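Local coordinates for protein peptidyl tryptophan dihydroxylase (Pseudomonas putida, PDB 7CTQ) that probably uses FAD to dihydroxylate a peptidyl tryptophan residue during biogenesis of the tryptophylquinone cofactor of quinohemoprotein amine dehydrogenase, at residues A[7-12]-A[133-138]; A[296-301]-A[370-375]; A[358-363]-A[375-380]; A[387-392]-A[419-424]. All coordinates share one frame; numbering follows the deposited sequence. Where two conformers were deposited one is given.

Contact 1. Residues A[7-12]-A[133-138]; sequences RIVVLG and LQADFL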
loop_
_atom_site.group_PDB
_atom_site.type_symbol
_atom_site.label_atom_id
_atom_site.label_comp_id
_atom_site.label_asym_id
_atom_site.label_seq_id
_atom_site.Cartn_x
_atom_site.Cartn_y
_atom_site.Cartn_z
ATOM N N ARG A 7 22.584 0.810 -14.360
ATOM C CA ARG A 7 21.912 2.098 -14.219
ATOM C C ARG A 7 20.479 1.856 -13.756
ATOM O O ARG A 7 19.636 1.417 -14.544
ATOM C CB ARG A 7 21.928 2.850 -15.548
ATOM C CG ARG A 7 23.097 3.801 -15.718
ATOM C CD ARG A 7 22.749 4.959 -16.651
ATOM N NE ARG A 7 21.583 5.722 -16.204
ATOM C CZ ARG A 7 21.632 6.971 -15.748
ATOM N NH1 ARG A 7 22.796 7.603 -15.669
ATOM N NH2 ARG A 7 20.518 7.590 -15.367
ATOM N N ILE A 8 20.193 2.145 -12.489
ATOM C CA ILE A 8 18.853 1.957 -11.936
ATOM C C ILE A 8 18.168 3.309 -11.841
ATOM O O ILE A 8 18.646 4.208 -11.137
ATOM C CB ILE A 8 18.885 1.281 -10.556
ATOM C CG1 ILE A 8 19.557 -0.096 -10.630
ATOM C CG2 ILE A 8 17.465 1.174 -10.019
ATOM C CD1 ILE A 8 19.965 -0.651 -9.283
ATOM N N VAL A 9 17.030 3.452 -12.516
ATOM C CA VAL A 9 16.240 4.676 -12.454
ATOM C C VAL A 9 14.869 4.341 -11.889
ATOM O O VAL A 9 14.200 3.416 -12.371
ATOM C CB VAL A 9 16.107 5.349 -13.831
ATOM C CG1 VAL A 9 15.314 6.636 -13.692
ATOM C CG2 VAL A 9 17.489 5.599 -14.453
ATOM N N VAL A 10 14.454 5.102 -10.877
ATOM C CA VAL A 10 13.139 5.003 -10.254
ATOM C C VAL A 10 12.286 6.172 -10.739
ATOM O O VAL A 10 12.705 7.333 -10.643
ATOM C CB VAL A 10 13.248 5.023 -8.718
ATOM C CG1 VAL A 10 11.854 5.063 -8.071
ATOM C CG2 VAL A 10 14.077 3.831 -8.202
ATOM N N LEU A 11 11.084 5.874 -11.235
ATOM C CA LEU A 11 10.128 6.895 -11.657
ATOM C C LEU A 11 9.114 7.130 -10.551
ATOM O O LEU A 11 8.330 6.231 -10.224
ATOM C CB LEU A 11 9.402 6.492 -12.940
ATOM C CG LEU A 11 10.245 5.832 -14.021
ATOM C CD1 LEU A 11 9.393 5.493 -15.236
ATOM C CD2 LEU A 11 11.409 6.738 -14.405
ATOM N N GLY A 12 9.117 8.337 -9.992
ATOM C CA GLY A 12 8.174 8.697 -8.948
ATOM C C GLY A 12 8.793 8.684 -7.565
ATOM O O GLY A 12 9.492 7.731 -7.190
ATOM N N LEU A 133 16.889 9.925 -20.206
ATOM C CA LEU A 133 17.706 9.195 -19.246
ATOM C C LEU A 133 17.650 7.706 -19.557
ATOM O O LEU A 133 16.564 7.134 -19.695
ATOM C CB LEU A 133 17.244 9.470 -17.815
ATOM C CG LEU A 133 17.103 10.960 -17.480
ATOM C CD1 LEU A 133 16.102 11.206 -16.352
ATOM C CD2 LEU A 133 18.465 11.573 -17.149
ATOM N N GLN A 134 18.822 7.087 -19.682
ATOM C CA GLN A 134 18.917 5.668 -19.999
ATOM C C GLN A 134 18.923 4.859 -18.706
ATOM O O GLN A 134 19.629 5.207 -17.754
ATOM C CB GLN A 134 20.175 5.374 -20.820
ATOM C CG GLN A 134 20.273 3.929 -21.324
ATOM C CD GLN A 134 21.191 3.048 -20.477
ATOM O OE1 GLN A 134 21.668 3.455 -19.412
ATOM N NE2 GLN A 134 21.434 1.829 -20.950
ATOM N N ALA A 135 18.128 3.790 -18.673
ATOM C CA ALA A 135 18.050 2.909 -17.516
ATOM C C ALA A 135 18.296 1.477 -17.954
ATOM O O ALA A 135 17.684 1.005 -18.916
ATOM C CB ALA A 135 16.692 3.018 -16.819
ATOM N N ASP A 136 19.211 0.798 -17.256
ATOM C CA ASP A 136 19.321 -0.649 -17.379
ATOM C C ASP A 136 18.225 -1.357 -16.597
ATOM O O ASP A 136 17.827 -2.470 -16.967
ATOM C CB ASP A 136 20.688 -1.125 -16.892
ATOM C CG ASP A 136 21.814 -0.703 -17.818
ATOM O OD1 ASP A 136 21.796 -1.099 -19.007
ATOM O OD2 ASP A 136 22.706 0.037 -17.352
ATOM N N PHE A 137 17.744 -0.728 -15.519
ATOM C CA PHE A 137 16.645 -1.241 -14.707
ATOM C C PHE A 137 15.724 -0.101 -14.298
ATOM O O PHE A 137 16.184 0.932 -13.797
ATOM C CB PHE A 137 17.140 -1.966 -13.448
ATOM C CG PHE A 137 16.084 -2.836 -12.813
ATOM C CD1 PHE A 137 15.079 -2.276 -12.033
ATOM C CD2 PHE A 137 16.074 -4.205 -13.039
ATOM C CE1 PHE A 137 14.089 -3.082 -11.464
ATOM C CE2 PHE A 137 15.090 -5.018 -12.475
ATOM C CZ PHE A 137 14.099 -4.455 -11.697
ATOM N N LEU A 138 14.424 -0.311 -14.473
ATOM C CA LEU A 138 13.411 0.694 -14.195
ATOM C C LEU A 138 12.527 0.264 -13.025
ATOM O O LEU A 138 11.941 -0.822 -13.052
ATOM C CB LEU A 138 12.557 0.930 -15.442
ATOM C CG LEU A 138 11.538 2.063 -15.344
ATOM C CD1 LEU A 138 12.272 3.363 -15.524
ATOM C CD2 LEU A 138 10.446 1.904 -16.395
#

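Contact 2. Residues A[296-301]-A[370-375]; sequences PERAGL and LVDEAE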
loop_
_atom_site.group_PDB
_atom_site.type_symbol
_atom_site.label_atom_id
_atom_site.label_comp_id
_atom_site.label_asym_id
_atom_site.label_seq_id
_atom_site.Cartn_x
_atom_site.Cartn_y
_atom_site.Cartn_z
ATOM N N PRO A 296 20.451 -12.931 -12.782
ATOM C CA PRO A 296 19.325 -12.834 -13.728
ATOM C C PRO A 296 18.814 -14.190 -14.198
ATOM O O PRO A 296 17.644 -14.285 -14.595
ATOM C CB PRO A 296 19.906 -12.007 -14.890
ATOM C CG PRO A 296 21.380 -12.312 -14.841
ATOM C CD PRO A 296 21.694 -12.378 -13.348
ATOM N N GLU A 297 19.639 -15.245 -14.137
ATOM C CA GLU A 297 19.179 -16.605 -14.419
ATOM C C GLU A 297 18.023 -17.025 -13.510
ATOM O O GLU A 297 17.304 -17.979 -13.833
ATOM C CB GLU A 297 20.356 -17.597 -14.301
ATOM C CG GLU A 297 20.944 -17.800 -12.885
ATOM C CD GLU A 297 22.068 -16.818 -12.550
ATOM O OE1 GLU A 297 22.101 -15.719 -13.146
ATOM O OE2 GLU A 297 22.928 -17.140 -11.696
ATOM N N ARG A 298 17.820 -16.316 -12.396
ATOM C CA ARG A 298 16.754 -16.599 -11.442
ATOM C C ARG A 298 15.611 -15.590 -11.525
ATOM O O ARG A 298 14.853 -15.438 -10.563
ATOM C CB ARG A 298 17.329 -16.649 -10.025
ATOM C CG ARG A 298 18.619 -17.449 -9.932
ATOM C CD ARG A 298 18.905 -17.928 -8.518
ATOM N NE ARG A 298 18.548 -19.334 -8.315
ATOM C CZ ARG A 298 18.992 -20.077 -7.306
ATOM N NH1 ARG A 298 18.611 -21.341 -7.192
ATOM N NH2 ARG A 298 19.825 -19.558 -6.415
ATOM N N ALA A 299 15.465 -14.907 -12.665
ATOM C CA ALA A 299 14.403 -13.917 -12.812
ATOM C C ALA A 299 13.010 -14.538 -12.659
ATOM O O ALA A 299 12.091 -13.895 -12.138
ATOM C CB ALA A 299 14.523 -13.227 -14.174
ATOM N N GLY A 300 12.814 -15.758 -13.164
ATOM C CA GLY A 300 11.514 -16.391 -12.999
ATOM C C GLY A 300 11.117 -16.485 -11.537
ATOM O O GLY A 300 10.007 -16.099 -11.151
ATOM N N LEU A 301 12.032 -16.982 -10.698
ATOM C CA LEU A 301 11.756 -17.066 -9.268
ATOM C C LEU A 301 11.534 -15.688 -8.678
ATOM O O LEU A 301 10.590 -15.473 -7.909
ATOM C CB LEU A 301 12.900 -17.762 -8.542
ATOM C CG LEU A 301 13.145 -19.239 -8.844
ATOM C CD1 LEU A 301 14.469 -19.694 -8.219
ATOM C CD2 LEU A 301 11.973 -20.079 -8.346
ATOM N N LEU A 370 18.855 -12.633 -1.933
ATOM C CA LEU A 370 18.492 -13.117 -3.254
ATOM C C LEU A 370 17.293 -14.047 -3.156
ATOM O O LEU A 370 17.156 -14.806 -2.191
ATOM C CB LEU A 370 19.643 -13.874 -3.913
ATOM C CG LEU A 370 20.957 -13.126 -4.186
ATOM C CD1 LEU A 370 22.107 -14.137 -4.369
ATOM C CD2 LEU A 370 20.811 -12.242 -5.400
ATOM N N VAL A 371 16.437 -13.999 -4.174
ATOM C CA VAL A 371 15.343 -14.956 -4.270
ATOM C C VAL A 371 15.927 -16.271 -4.753
ATOM O O VAL A 371 16.565 -16.337 -5.808
ATOM C CB VAL A 371 14.229 -14.451 -5.201
ATOM C CG1 VAL A 371 13.112 -15.519 -5.365
ATOM C CG2 VAL A 371 13.650 -13.152 -4.667
ATOM N N ASP A 372 15.770 -17.303 -3.946
ATOM C CA ASP A 372 16.198 -18.642 -4.300
ATOM C C ASP A 372 14.946 -19.496 -4.310
ATOM O O ASP A 372 13.831 -18.971 -4.356
ATOM C CB ASP A 372 17.251 -19.153 -3.304
ATOM C CG ASP A 372 18.225 -20.158 -3.918
ATOM O OD1 ASP A 372 17.784 -21.075 -4.657
ATOM O OD2 ASP A 372 19.451 -20.042 -3.647
ATOM N N GLU A 373 15.117 -20.804 -4.260
ATOM C CA GLU A 373 14.015 -21.739 -4.286
ATOM C C GLU A 373 14.323 -22.806 -3.249
ATOM O O GLU A 373 15.481 -23.204 -3.095
ATOM C CB GLU A 373 13.864 -22.342 -5.684
ATOM C CG GLU A 373 12.539 -22.976 -5.967
ATOM C CD GLU A 373 12.558 -23.770 -7.268
ATOM O OE1 GLU A 373 13.625 -24.333 -7.600
ATOM O OE2 GLU A 373 11.511 -23.833 -7.951
ATOM N N ALA A 374 13.305 -23.245 -2.514
ATOM C CA ALA A 374 13.517 -24.285 -1.520
ATOM C C ALA A 374 12.209 -25.010 -1.302
ATOM O O ALA A 374 11.134 -24.492 -1.612
ATOM C CB ALA A 374 14.044 -23.717 -0.190
ATOM N N GLU A 375 12.314 -26.237 -0.799
ATOM C CA GLU A 375 11.136 -26.954 -0.336
ATOM C C GLU A 375 10.584 -26.229 0.883
ATOM O O GLU A 375 11.298 -26.024 1.868
ATOM C CB GLU A 375 11.480 -28.404 -0.001
ATOM C CG GLU A 375 11.705 -29.275 -1.236
ATOM C CD GLU A 375 11.390 -30.745 -0.988
ATOM O OE1 GLU A 375 11.338 -31.510 -1.972
ATOM O OE2 GLU A 375 11.200 -31.138 0.190
#

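Contact 3. Residues A[358-363]-A[375-380]; sequences VRVERR and EVVVTA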
loop_
_atom_site.group_PDB
_atom_site.type_symbol
_atom_site.label_atom_id
_atom_site.label_comp_id
_atom_site.label_asym_id
_atom_site.label_seq_id
_atom_site.Cartn_x
_atom_site.Cartn_y
_atom_site.Cartn_z
ATOM N N VAL A 358 -2.162 -29.726 3.762
ATOM C CA VAL A 358 -0.809 -29.170 3.796
ATOM C C VAL A 358 0.056 -29.856 2.746
ATOM O O VAL A 358 0.005 -31.082 2.576
ATOM C CB VAL A 358 -0.210 -29.339 5.204
ATOM C CG1 VAL A 358 1.269 -29.129 5.176
ATOM C CG2 VAL A 358 -0.892 -28.397 6.211
ATOM N N ARG A 359 0.864 -29.073 2.031
ATOM C CA ARG A 359 1.665 -29.623 0.947
ATOM C C ARG A 359 3.109 -29.158 1.061
ATOM O O ARG A 359 3.373 -27.990 1.367
ATOM C CB ARG A 359 1.089 -29.220 -0.427
ATOM C CG ARG A 359 -0.247 -29.885 -0.766
ATOM C CD ARG A 359 -0.703 -29.568 -2.192
ATOM N NE ARG A 359 0.284 -29.960 -3.199
ATOM C CZ ARG A 359 0.242 -31.079 -3.920
ATOM N NH1 ARG A 359 -0.741 -31.950 -3.764
ATOM N NH2 ARG A 359 1.199 -31.324 -4.805
ATOM N N VAL A 360 4.037 -30.077 0.800
ATOM C CA VAL A 360 5.443 -29.731 0.613
ATOM C C VAL A 360 5.647 -29.426 -0.866
ATOM O O VAL A 360 5.371 -30.270 -1.729
ATOM C CB VAL A 360 6.372 -30.862 1.070
ATOM C CG1 VAL A 360 7.781 -30.539 0.664
ATOM C CG2 VAL A 360 6.278 -31.076 2.588
ATOM N N GLU A 361 6.108 -28.219 -1.163
ATOM C CA GLU A 361 6.324 -27.782 -2.532
ATOM C C GLU A 361 7.577 -26.924 -2.586
ATOM O O GLU A 361 7.951 -26.278 -1.605
ATOM C CB GLU A 361 5.117 -26.980 -3.082
ATOM C CG GLU A 361 3.870 -27.815 -3.344
ATOM C CD GLU A 361 2.755 -27.024 -4.020
ATOM O OE1 GLU A 361 1.577 -27.370 -3.810
ATOM O OE2 GLU A 361 3.048 -26.060 -4.760
ATOM N N ARG A 362 8.218 -26.929 -3.754
ATOM C CA ARG A 362 9.347 -26.048 -4.025
ATOM C C ARG A 362 8.815 -24.672 -4.430
ATOM O O ARG A 362 8.070 -24.552 -5.406
ATOM C CB ARG A 362 10.221 -26.657 -5.126
ATOM C CG ARG A 362 11.680 -26.257 -5.084
ATOM C CD ARG A 362 12.478 -27.014 -6.148
ATOM N NE ARG A 362 12.040 -28.400 -6.215
ATOM C CZ ARG A 362 11.503 -28.985 -7.283
ATOM N NH1 ARG A 362 11.329 -28.310 -8.412
ATOM N NH2 ARG A 362 11.136 -30.258 -7.209
ATOM N N ARG A 363 9.178 -23.642 -3.681
ATOM C CA ARG A 363 8.611 -22.314 -3.843
ATOM C C ARG A 363 9.721 -21.294 -3.680
ATOM O O ARG A 363 10.782 -21.613 -3.133
ATOM C CB ARG A 363 7.498 -22.040 -2.816
ATOM C CG ARG A 363 6.303 -22.986 -2.908
ATOM C CD ARG A 363 5.476 -22.731 -4.163
ATOM N NE ARG A 363 4.178 -23.416 -4.103
ATOM C CZ ARG A 363 3.079 -22.854 -3.600
ATOM N NH1 ARG A 363 3.141 -21.616 -3.116
ATOM N NH2 ARG A 363 1.926 -23.516 -3.580
ATOM N N GLU A 375 12.314 -26.237 -0.799
ATOM C CA GLU A 375 11.136 -26.954 -0.336
ATOM C C GLU A 375 10.584 -26.229 0.883
ATOM O O GLU A 375 11.298 -26.024 1.868
ATOM C CB GLU A 375 11.480 -28.404 -0.001
ATOM C CG GLU A 375 11.705 -29.275 -1.236
ATOM C CD GLU A 375 11.390 -30.745 -0.988
ATOM O OE1 GLU A 375 11.338 -31.510 -1.972
ATOM O OE2 GLU A 375 11.200 -31.138 0.190
ATOM N N VAL A 376 9.334 -25.790 0.797
ATOM C CA VAL A 376 8.667 -25.119 1.902
ATOM C C VAL A 376 7.388 -25.886 2.170
ATOM O O VAL A 376 7.009 -26.780 1.414
ATOM C CB VAL A 376 8.367 -23.634 1.602
ATOM C CG1 VAL A 376 9.662 -22.894 1.232
ATOM C CG2 VAL A 376 7.363 -23.532 0.467
ATOM N N VAL A 377 6.721 -25.537 3.261
ATOM C CA VAL A 377 5.467 -26.188 3.634
ATOM C C VAL A 377 4.326 -25.214 3.362
ATOM O O VAL A 377 4.282 -24.131 3.949
ATOM C CB VAL A 377 5.483 -26.641 5.096
ATOM C CG1 VAL A 377 4.139 -27.292 5.437
ATOM C CG2 VAL A 377 6.656 -27.607 5.323
ATOM N N VAL A 378 3.428 -25.588 2.435
ATOM C CA VAL A 378 2.301 -24.753 2.036
ATOM C C VAL A 378 1.098 -25.153 2.879
ATOM O O VAL A 378 0.766 -26.339 2.975
ATOM C CB VAL A 378 1.997 -24.909 0.537
ATOM C CG1 VAL A 378 0.690 -24.181 0.143
ATOM C CG2 VAL A 378 3.182 -24.392 -0.301
ATOM N N THR A 379 0.468 -24.166 3.509
ATOM C CA THR A 379 -0.656 -24.391 4.405
ATOM C C THR A 379 -1.806 -23.457 4.041
ATOM O O THR A 379 -1.652 -22.504 3.267
ATOM C CB THR A 379 -0.266 -24.149 5.871
ATOM O OG1 THR A 379 -0.170 -22.739 6.104
ATOM C CG2 THR A 379 1.054 -24.836 6.234
ATOM N N ALA A 380 -2.965 -23.727 4.650
ATOM C CA ALA A 380 -4.121 -22.857 4.468
ATOM C C ALA A 380 -3.795 -21.413 4.844
ATOM O O ALA A 380 -4.163 -20.478 4.123
ATOM C CB ALA A 380 -5.297 -23.385 5.301
HETATM O O HOH W 1 12.762 -30.454 -4.510
#

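Contact 4. Residues A[387-392]-A[419-424]; sequences WHLQGV and QRMVRR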
loop_
_atom_site.group_PDB
_atom_site.type_symbol
_atom_site.label_atom_id
_atom_site.label_comp_id
_atom_site.label_asym_id
_atom_site.label_seq_id
_atom_site.Cartn_x
_atom_site.Cartn_y
_atom_site.Cartn_z
ATOM N N TRP A 387 9.215 -21.621 5.080
ATOM C CA TRP A 387 10.480 -22.323 4.845
ATOM C C TRP A 387 11.092 -22.883 6.131
ATOM O O TRP A 387 11.395 -24.079 6.220
ATOM C CB TRP A 387 11.465 -21.384 4.142
ATOM C CG TRP A 387 12.793 -21.994 3.757
ATOM C CD1 TRP A 387 13.122 -23.327 3.686
ATOM C CD2 TRP A 387 13.969 -21.269 3.387
ATOM N NE1 TRP A 387 14.438 -23.464 3.286
ATOM C CE2 TRP A 387 14.977 -22.216 3.106
ATOM C CE3 TRP A 387 14.266 -19.906 3.275
ATOM C CZ2 TRP A 387 16.262 -21.840 2.712
ATOM C CZ3 TRP A 387 15.541 -19.535 2.889
ATOM C CH2 TRP A 387 16.523 -20.501 2.612
ATOM N N HIS A 388 11.299 -22.030 7.126
ATOM C CA HIS A 388 11.978 -22.442 8.342
ATOM C C HIS A 388 11.442 -21.635 9.513
ATOM O O HIS A 388 10.852 -20.567 9.339
ATOM C CB HIS A 388 13.503 -22.258 8.231
ATOM C CG HIS A 388 13.923 -20.832 8.056
ATOM N ND1 HIS A 388 14.327 -20.038 9.108
ATOM C CD2 HIS A 388 13.968 -20.045 6.954
ATOM C CE1 HIS A 388 14.612 -18.828 8.661
ATOM N NE2 HIS A 388 14.403 -18.804 7.357
ATOM N N LEU A 389 11.650 -22.172 10.711
ATOM C CA LEU A 389 11.436 -21.456 11.966
ATOM C C LEU A 389 12.791 -21.317 12.651
ATOM O O LEU A 389 13.351 -22.314 13.123
ATOM C CB LEU A 389 10.453 -22.201 12.866
ATOM C CG LEU A 389 9.060 -22.443 12.303
ATOM C CD1 LEU A 389 8.324 -23.427 13.203
ATOM C CD2 LEU A 389 8.301 -21.125 12.158
ATOM N N GLN A 390 13.321 -20.091 12.691
ATOM C CA GLN A 390 14.605 -19.805 13.344
ATOM C C GLN A 390 15.692 -20.784 12.903
ATOM O O GLN A 390 16.459 -21.297 13.719
ATOM C CB GLN A 390 14.461 -19.812 14.868
ATOM C CG GLN A 390 13.688 -18.623 15.424
ATOM C CD GLN A 390 14.450 -17.302 15.292
ATOM O OE1 GLN A 390 15.557 -17.160 15.818
ATOM N NE2 GLN A 390 13.848 -16.325 14.600
ATOM N N GLY A 391 15.736 -21.073 11.600
ATOM C CA GLY A 391 16.743 -21.933 11.019
ATOM C C GLY A 391 16.327 -23.375 10.826
ATOM O O GLY A 391 16.996 -24.102 10.079
ATOM N N VAL A 392 15.257 -23.811 11.482
ATOM C CA VAL A 392 14.790 -25.189 11.385
ATOM C C VAL A 392 13.886 -25.288 10.163
ATOM O O VAL A 392 12.769 -24.770 10.173
ATOM C CB VAL A 392 14.046 -25.621 12.652
ATOM C CG1 VAL A 392 13.760 -27.120 12.607
ATOM C CG2 VAL A 392 14.852 -25.242 13.883
ATOM N N GLN A 419 12.449 -28.236 19.497
ATOM C CA GLN A 419 11.385 -29.237 19.480
ATOM C C GLN A 419 10.045 -28.646 19.900
ATOM O O GLN A 419 9.008 -28.976 19.313
ATOM C CB GLN A 419 11.723 -30.398 20.411
ATOM C CG GLN A 419 12.962 -31.171 20.069
ATOM C CD GLN A 419 12.991 -32.492 20.788
ATOM O OE1 GLN A 419 11.987 -32.919 21.363
ATOM N NE2 GLN A 419 14.143 -33.147 20.776
ATOM N N ARG A 420 10.038 -27.815 20.951
ATOM C CA ARG A 420 8.788 -27.215 21.404
ATOM C C ARG A 420 8.302 -26.164 20.418
ATOM O O ARG A 420 7.091 -26.012 20.217
ATOM C CB ARG A 420 8.959 -26.607 22.802
ATOM C CG ARG A 420 9.082 -27.640 23.931
ATOM C CD ARG A 420 9.079 -26.984 25.320
ATOM N NE ARG A 420 10.114 -25.955 25.441
ATOM C CZ ARG A 420 11.348 -26.179 25.895
ATOM N NH1 ARG A 420 11.709 -27.407 26.269
ATOM N NH2 ARG A 420 12.226 -25.181 25.967
ATOM N N MET A 421 9.233 -25.456 19.778
ATOM C CA MET A 421 8.872 -24.495 18.745
ATOM C C MET A 421 8.195 -25.186 17.566
ATOM O O MET A 421 7.169 -24.715 17.062
ATOM C CB MET A 421 10.121 -23.744 18.291
ATOM C CG MET A 421 9.913 -22.699 17.220
ATOM S SD MET A 421 11.501 -22.148 16.526
ATOM C CE MET A 421 12.243 -23.719 16.059
ATOM N N VAL A 422 8.746 -26.318 17.124
ATOM C CA VAL A 422 8.176 -27.010 15.975
ATOM C C VAL A 422 6.802 -27.574 16.316
ATOM O O VAL A 422 5.880 -27.532 15.491
ATOM C CB VAL A 422 9.139 -28.104 15.483
ATOM C CG1 VAL A 422 8.389 -29.146 14.655
ATOM C CG2 VAL A 422 10.297 -27.462 14.710
ATOM N N ARG A 423 6.642 -28.098 17.537
ATOM C CA ARG A 423 5.355 -28.645 17.962
ATOM C C ARG A 423 4.262 -27.584 17.981
ATOM O O ARG A 423 3.112 -27.859 17.620
ATOM C CB ARG A 423 5.484 -29.265 19.350
ATOM C CG ARG A 423 6.314 -30.521 19.391
ATOM C CD ARG A 423 6.350 -31.090 20.802
ATOM N NE ARG A 423 6.966 -32.415 20.830
ATOM C CZ ARG A 423 6.313 -33.557 20.627
ATOM N NH1 ARG A 423 5.012 -33.552 20.380
ATOM N NH2 ARG A 423 6.965 -34.709 20.680
ATOM N N ARG A 424 4.591 -26.382 18.449
ATOM C CA ARG A 424 3.608 -25.301 18.474
ATOM C C ARG A 424 3.173 -24.913 17.066
ATOM O O ARG A 424 1.993 -24.653 16.828
ATOM C CB ARG A 424 4.184 -24.091 19.202
ATOM C CG ARG A 424 4.298 -24.271 20.705
ATOM C CD ARG A 424 4.504 -22.930 21.383
ATOM N NE ARG A 424 5.630 -22.188 20.812
ATOM C CZ ARG A 424 6.892 -22.317 21.215
ATOM N NH1 ARG A 424 7.193 -23.169 22.192
ATOM N NH2 ARG A 424 7.855 -21.606 20.636
#

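Contact 1. Residues A[7-12]-A[133-138]
R7 and D136 meet where the two segments begin to run together. The carboxylate of D136 receives the backbone N of R7 on OD2 at 3.1 Å through its anti lone pair. The CG of D136 lies anti to its own carbonyl carbon, beside the backbone N (chi1 -70°), which puts the acid near the R7 amide; a short acidic side chain suits this turn. The R7 chain, bent at chi3, lies across Q134, its CD 3.3 Å from Q134 OE1. I8 pairs with F137 and V9 with L138 in parallel register. F137 N donates to R7 O at 3.0 Å, and V9 N to F137 O, also at 3.0 Å, nearly along the C=O axis. On one face the I8 and F137 side chains lie side by side, CG1 to CB 4.2 Å, and helix 285-294 packs on them through L293. On the other face V9 CG2 sits 3.6 Å from A135 CB, where an alanine, with no more than a methyl, suits the close approach. Further along that face, L11 crosses L138 at about a right angle, CG to CD1 3.5 Å, and both touch I125. Beyond them G12, whose backbone conformation would press a CB against the preceding carbonyl O, touches FAD. This parallel pairing in the sheet core, ending in a probable GxGxxG turn, is typical of the Rossmann-type FAD-binding fold.

Contact 2. Residues A[296-301]-A[370-375]
R298 and D372 carry the polar half of this contact. In one of the two conformers modelled for R298, the flat groups are turned 69° against each other: D372 OD1 lies over one face of the guanidinium and forms a salt bridge with R298 NH1 at 2.7 Å, while D372 OD2 comes to 2.8 Å from NH2. OD1 serves twice: its anti lone pair also accepts E373 N at 2.7 Å, which ties the carboxylate to the strand's own backbone and limits its rotation. The arginine chain, bent at chi3 (101°), passes with its CD 3.9 Å from V371 O, a carbonyl buried here without a hydrogen-bonding partner. Beside this pair, L301 and E373 cross at about a right angle; L301 CD1 meets E373 CB at 3.7 Å and CD2 meets CG at 3.8 Å, the aliphatic stem of the glutamate acting as an apolar surface. V371, a beta-branched strand residue, brings CG1 to 3.9 Å from L301 CB. An alanine in place of D372 would probably leave R298 without this close counter-charge, and E373 N without the OD1 acceptor. R298 occupies the N-cap position of helix 299-327, and R295 brings a second positive charge near it, so in this conformer D372 may offset local repulsion where the helix start meets strand 370-378.

Contact 3. Residues A[358-363]-A[375-380]
The R363 guanidinium carries V378 CG2 on one face, 3.6 Å above the plane and over its centre, while E361 OE2 lies at its edge, in plane. NE and NH2 of R363 both grip that one oxygen, at 2.9 and 3.0 Å, reaching it from the same face of the carboxylate. E361 OE1 in turn holds R359 NE at 3.0 Å, so one acid ties two arginines into a salt-bridge network along strand 359-363. All this decorates one face of a two-stranded antiparallel beta hairpin, formed by strands 359-367 and 370-378. R359 with V378 and E361 with V376 are its hydrogen-bonded pairs, whereas V360-V377 and R362-E375 are non-hydrogen-bonded. The bond from V376 N to E361 O is nearly straight, with an N-H...O angle of 177°. R363 CG is anti to its own carbonyl carbon (chi1 -61°) and touches V376 CG2 at 3.6 Å; the long arginine thus spans two valines, its methylenes on one and its flat end on the other, while NH1 is satisfied by P383 O. The strands are rich in valine, a beta-branched residue suited to extended chain. On the opposite face, E375 bonds mainly to R399 but is also linked by a water to R362 NE, and V360 and V377 pack against helix 395-402 through V398. V358 CG1 and V377 CG1 are pressed together at 3.4 Å, closer than two methyl groups normally settle.

Contact 4. Residues A[387-392]-A[419-424]
A short beta hairpin, turned between L389 and V392, rests on helix 416-428 here, with the side chain of M421 filling the join. The methionine comes off the helix with CG anti to the backbone N (chi1 -180°), extends toward the hairpin and then bends at chi3 (53°), which places CE. Its SD meets L389 CB at 3.8 Å and lies 4.1 Å from Q390 CB; its CE reaches L389 O at 3.4 Å and V392 CG2 at 3.7 Å. The side chains of V392 and M421 run past one another with opposite headings, a fit that suits an unbranched, flexible thioether. The turn itself is type I', and the two backbone bonds between L389 and V392, each N to the other's O, close a hairpin with a two-residue loop, Q390 and G391. G391 suits its place because a side chain would jam against the carbonyl O of Q390 at these backbone angles, and its N donates to H388 ND1 at 3.0 Å, tilted 24° from the imidazole plane. ND1 is thus an acceptor, which is consistent with a neutral ring. An alanine in place of M421 removes the sulfur and terminal methyl, and would probably leave a gap between the turn and the helix beside L389 and V392. One helix position further on, V422 CG2 touches V392 CG1 at 4.1 Å. L389 also packs on W425 of the same helix, while V392 also touches L414 in the loop before it.

From the N terminus, contact 1 closes a loop of 120 residues and joins the first strand to strand 137-140 in the FAD-binding part of the fold. It is complete before contact 2 opens at the start of helix 299-327. Contacts 2 and 3 cross: 358-363 lies between 296-301 and 370-375, and 375-380 ends the series, so the segments alternate. They share E375 and strand 370-378, which ties the hairpin to that helix. Contact 4 follows in series, closing a 26-residue loop that brings helix 416-428 onto the small hairpin. W387, on the 387-392 segment, touches A374 and V376 of strand 370-378, which joins contact 4 to contacts 2 and 3.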